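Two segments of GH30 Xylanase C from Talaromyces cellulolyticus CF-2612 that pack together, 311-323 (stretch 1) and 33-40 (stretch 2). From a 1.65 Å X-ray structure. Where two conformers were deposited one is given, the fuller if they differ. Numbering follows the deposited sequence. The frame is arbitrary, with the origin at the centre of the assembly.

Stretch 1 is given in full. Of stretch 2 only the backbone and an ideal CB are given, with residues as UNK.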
# COMPACT_ATOMS: atom_id res chain seq x y z
N LEU A 311 6.92 4.82 11.31
CA LEU A 311 5.51 4.89 10.85
C LEU A 311 5.05 3.49 10.40
O LEU A 311 3.93 3.14 10.73
CB LEU A 311 5.34 5.89 9.71
CG LEU A 311 5.43 7.35 10.13
CD1 LEU A 311 5.60 8.25 8.92
CD2 LEU A 311 4.19 7.75 10.92
N ILE A 312 5.89 2.75 9.68
CA ILE A 312 5.53 1.36 9.24
C ILE A 312 5.38 0.50 10.49
O ILE A 312 4.39 -0.29 10.60
CB ILE A 312 6.56 0.79 8.25
CG1 ILE A 312 6.64 1.61 6.97
CG2 ILE A 312 6.27 -0.69 7.96
CD1 ILE A 312 7.89 1.41 6.15
N TRP A 313 6.26 0.67 11.47
CA TRP A 313 6.20 -0.07 12.74
C TRP A 313 4.88 0.21 13.44
O TRP A 313 4.19 -0.70 13.85
CB TRP A 313 7.40 0.27 13.64
CG TRP A 313 7.21 -0.34 15.00
CD1 TRP A 313 7.57 -1.59 15.42
CD2 TRP A 313 6.52 0.27 16.11
NE1 TRP A 313 7.17 -1.78 16.72
CE2 TRP A 313 6.54 -0.66 17.18
CE3 TRP A 313 5.93 1.53 16.32
CZ2 TRP A 313 5.96 -0.37 18.42
CZ3 TRP A 313 5.40 1.82 17.56
CH2 TRP A 313 5.41 0.87 18.59
N GLN A 314 4.50 1.49 13.53
CA GLN A 314 3.25 1.89 14.17
C GLN A 314 2.09 1.19 13.46
O GLN A 314 1.19 0.62 14.14
CB GLN A 314 3.10 3.41 14.10
CG GLN A 314 1.76 3.84 14.66
CD GLN A 314 1.66 5.34 14.73
OE1 GLN A 314 2.65 6.01 14.96
NE2 GLN A 314 0.44 5.85 14.59
N GLY A 315 2.11 1.19 12.13
CA GLY A 315 0.98 0.61 11.40
C GLY A 315 0.88 -0.88 11.64
O GLY A 315 -0.21 -1.36 11.96
N VAL A 316 1.99 -1.58 11.48
CA VAL A 316 1.99 -3.07 11.48
C VAL A 316 1.83 -3.57 12.92
O VAL A 316 1.09 -4.54 13.13
CB VAL A 316 3.24 -3.62 10.78
CG1 VAL A 316 3.36 -5.11 10.96
CG2 VAL A 316 3.23 -3.24 9.32
N VAL A 317 2.47 -2.91 13.89
CA VAL A 317 2.51 -3.41 15.30
C VAL A 317 1.38 -2.81 16.14
O VAL A 317 0.78 -3.57 16.90
CB VAL A 317 3.91 -3.23 15.94
CG1 VAL A 317 3.91 -3.61 17.42
CG2 VAL A 317 4.95 -4.02 15.15
N GLU A 318 1.08 -1.52 16.03
CA GLU A 318 0.02 -0.89 16.85
C GLU A 318 -1.33 -0.96 16.15
O GLU A 318 -2.31 -1.14 16.87
CB GLU A 318 0.42 0.54 17.22
CG GLU A 318 1.76 0.61 17.94
CD GLU A 318 1.96 1.96 18.61
OE1 GLU A 318 1.67 2.97 17.97
OE2 GLU A 318 2.38 1.99 19.79
N ALA A 319 -1.41 -0.87 14.81
CA ALA A 319 -2.70 -0.80 14.09
C ALA A 319 -3.05 -2.11 13.38
O ALA A 319 -4.12 -2.16 12.74
CB ALA A 319 -2.67 0.38 13.13
N ASP A 320 -2.25 -3.16 13.58
CA ASP A 320 -2.44 -4.52 13.03
C ASP A 320 -2.63 -4.44 11.51
O ASP A 320 -3.40 -5.25 10.97
CB ASP A 320 -3.62 -5.23 13.70
CG ASP A 320 -3.37 -5.62 15.15
OD1 ASP A 320 -2.26 -5.31 15.65
OD2 ASP A 320 -4.29 -6.30 15.74
N LEU A 321 -1.97 -3.51 10.81
CA LEU A 321 -2.09 -3.50 9.32
C LEU A 321 -1.56 -4.79 8.70
O LEU A 321 -0.51 -5.29 9.10
CB LEU A 321 -1.29 -2.35 8.73
CG LEU A 321 -1.78 -0.96 9.05
CD1 LEU A 321 -0.73 0.03 8.59
CD2 LEU A 321 -3.15 -0.72 8.43
N SER A 322 -2.24 -5.23 7.66
CA SER A 322 -1.80 -6.31 6.74
C SER A 322 -0.93 -5.77 5.60
O SER A 322 -0.17 -6.53 5.04
CB SER A 322 -2.97 -7.06 6.20
OG SER A 322 -3.56 -7.87 7.24
N ALA A 323 -1.01 -4.48 5.32
CA ALA A 323 -0.19 -3.87 4.27
C ALA A 323 0.07 -2.41 4.60
O ALA A 323 -0.78 -1.75 5.23
CB ALA A 323 -0.88 -4.05 2.97
N UNK A 33 -1.09 -12.75 15.38
CA UNK A 33 -2.06 -11.68 15.13
C UNK A 33 -2.41 -11.66 13.64
O UNK A 33 -2.89 -12.69 13.11
CB UNK A 33 -1.51 -10.32 15.58
N UNK A 34 -2.23 -10.51 12.99
CA UNK A 34 -2.72 -10.34 11.60
C UNK A 34 -1.81 -11.06 10.63
O UNK A 34 -0.61 -11.17 10.85
CB UNK A 34 -2.81 -8.86 11.22
N UNK A 35 -2.37 -11.41 9.50
CA UNK A 35 -1.59 -11.86 8.32
C UNK A 35 -0.99 -10.66 7.59
O UNK A 35 -1.70 -9.68 7.41
CB UNK A 35 -2.47 -12.67 7.36
N UNK A 36 0.25 -10.76 7.12
CA UNK A 36 0.91 -9.69 6.31
C UNK A 36 0.66 -10.00 4.84
O UNK A 36 1.02 -11.08 4.37
CB UNK A 36 2.41 -9.60 6.59
N UNK A 37 0.10 -9.05 4.12
CA UNK A 37 -0.08 -9.11 2.65
C UNK A 37 1.14 -8.50 1.93
O UNK A 37 1.49 -8.93 0.83
CB UNK A 37 -1.36 -8.37 2.24
N UNK A 38 1.76 -7.48 2.51
CA UNK A 38 2.99 -6.91 1.95
C UNK A 38 3.03 -5.40 2.05
O UNK A 38 2.38 -4.78 2.94
CB UNK A 38 3.14 -7.32 0.49
N UNK A 39 3.91 -4.84 1.23
CA UNK A 39 4.29 -3.42 1.23
C UNK A 39 4.34 -2.97 -0.21
O UNK A 39 4.76 -3.72 -1.09
CB UNK A 39 5.63 -3.18 1.93
N UNK A 40 4.02 -1.71 -0.48
CA UNK A 40 4.12 -1.26 -1.87
C UNK A 40 3.89 0.21 -2.09
O UNK A 40 4.19 1.06 -1.23
CB UNK A 40 3.12 -2.04 -2.73

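Stretch 2 runs past the C-terminal end of the stretch 1 helix and the turn that follows it. At position 33 the CA-to-CB bond points toward stretch 1, but the ideal CB stays 4.9 Å from OD2 of D320 and little else is near. A polar, basic or aromatic residue would be tolerated; the deposited residue is Y33, whose chi1 of -51° (m) leads the ring away.

Position 34 faces a group of backbone carbonyls. Its CB also points toward stretch 1, 3.7 Å from the O of D320 and 4.7 Å from the O of L321. Beyond lies the O of V316, which accepts no hydrogen bond from the backbone of stretch 1. Carbonyls with no backbone donor within stretch 1 favor a side chain carrying NH groups: glutamine, lysine or arginine. The residue is Q34. Its chi1 of 83° (p) and chi2 of -90° (m) fold the chain so that NE2 donates to both the O of V316 (2.7 Å) and the O of L321 (2.8 Å), tying the helix end to the following turn.

At position 35 CB points sideways, 4.9 Å from OG of S322, so many residues would fit, beta-branched ones suiting the strand. It is T35, and its backbone makes the contact: OG of S322 donates to the O of T35 at 2.6 Å.

Position 36 also starts sideways, with CB 4.3 Å from the O of S322, but the methyls of V316 lie within reach of a longer apolar chain such as leucine, isoleucine or methionine. I36, with both chi angles m, brings CD1 to 4.0 Å from CG1 of V316.

The CB of position 37 points sideways, 3.6 Å from the O of S322 and 4.4 Å from the CB of A323; several small or polar residues would suit. In D37 the carboxylate is hydrogen-bonded elsewhere in the structure, while its backbone N donates to the O of S322 (2.7 Å).

Position 38 has phi/psi of 140/-161, where a CB would jam against the preceding carbonyl O; this calls for glycine. G38 N adds a weak bond to the same O of S322 (3.3 Å), and the residue pairs with A323 in a parallel bridge.

From position 39 CB points sideways with nothing of stretch 1 close, yet I312 and V316 offer an apolar surface to a long or aromatic side chain. F39 reaches it, CE2 lying 3.8 Å from CG2 of I312, while V316 meets the ring edge. At position 40 stretch 1 is out of a CB's reach and sets no preference; G40 makes no contact.

Stretch 2, residues 33-40: YQTIDGFG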
# COMPACT_ATOMS: atom_id res chain seq x y z
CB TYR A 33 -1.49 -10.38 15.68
CG TYR A 33 -1.00 -10.47 17.10
CD1 TYR A 33 -1.87 -10.67 18.16
CD2 TYR A 33 0.34 -10.28 17.37
CE1 TYR A 33 -1.38 -10.74 19.47
CE2 TYR A 33 0.83 -10.31 18.66
CZ TYR A 33 -0.03 -10.53 19.70
OH TYR A 33 0.53 -10.54 20.96
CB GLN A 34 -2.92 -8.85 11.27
CG GLN A 34 -1.67 -8.12 10.85
CD GLN A 34 -0.87 -7.48 11.97
OE1 GLN A 34 -1.02 -7.81 13.15
NE2 GLN A 34 -0.04 -6.50 11.57
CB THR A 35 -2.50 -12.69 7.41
OG1 THR A 35 -2.91 -13.85 8.15
CG2 THR A 35 -1.82 -13.07 6.11
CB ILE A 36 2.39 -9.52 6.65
CG1 ILE A 36 2.61 -9.37 8.15
CG2 ILE A 36 3.00 -8.35 5.90
CD1 ILE A 36 1.95 -8.18 8.76
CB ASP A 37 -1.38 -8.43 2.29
CG ASP A 37 -2.61 -9.25 2.59
OD1 ASP A 37 -2.51 -10.50 2.73
OD2 ASP A 37 -3.65 -8.63 2.68
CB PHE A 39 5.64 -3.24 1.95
CG PHE A 39 5.65 -3.85 3.33
CD1 PHE A 39 5.95 -5.18 3.51
CD2 PHE A 39 5.31 -3.08 4.43
CE1 PHE A 39 5.91 -5.75 4.77
CE2 PHE A 39 5.28 -3.63 5.70
CZ PHE A 39 5.56 -4.98 5.86
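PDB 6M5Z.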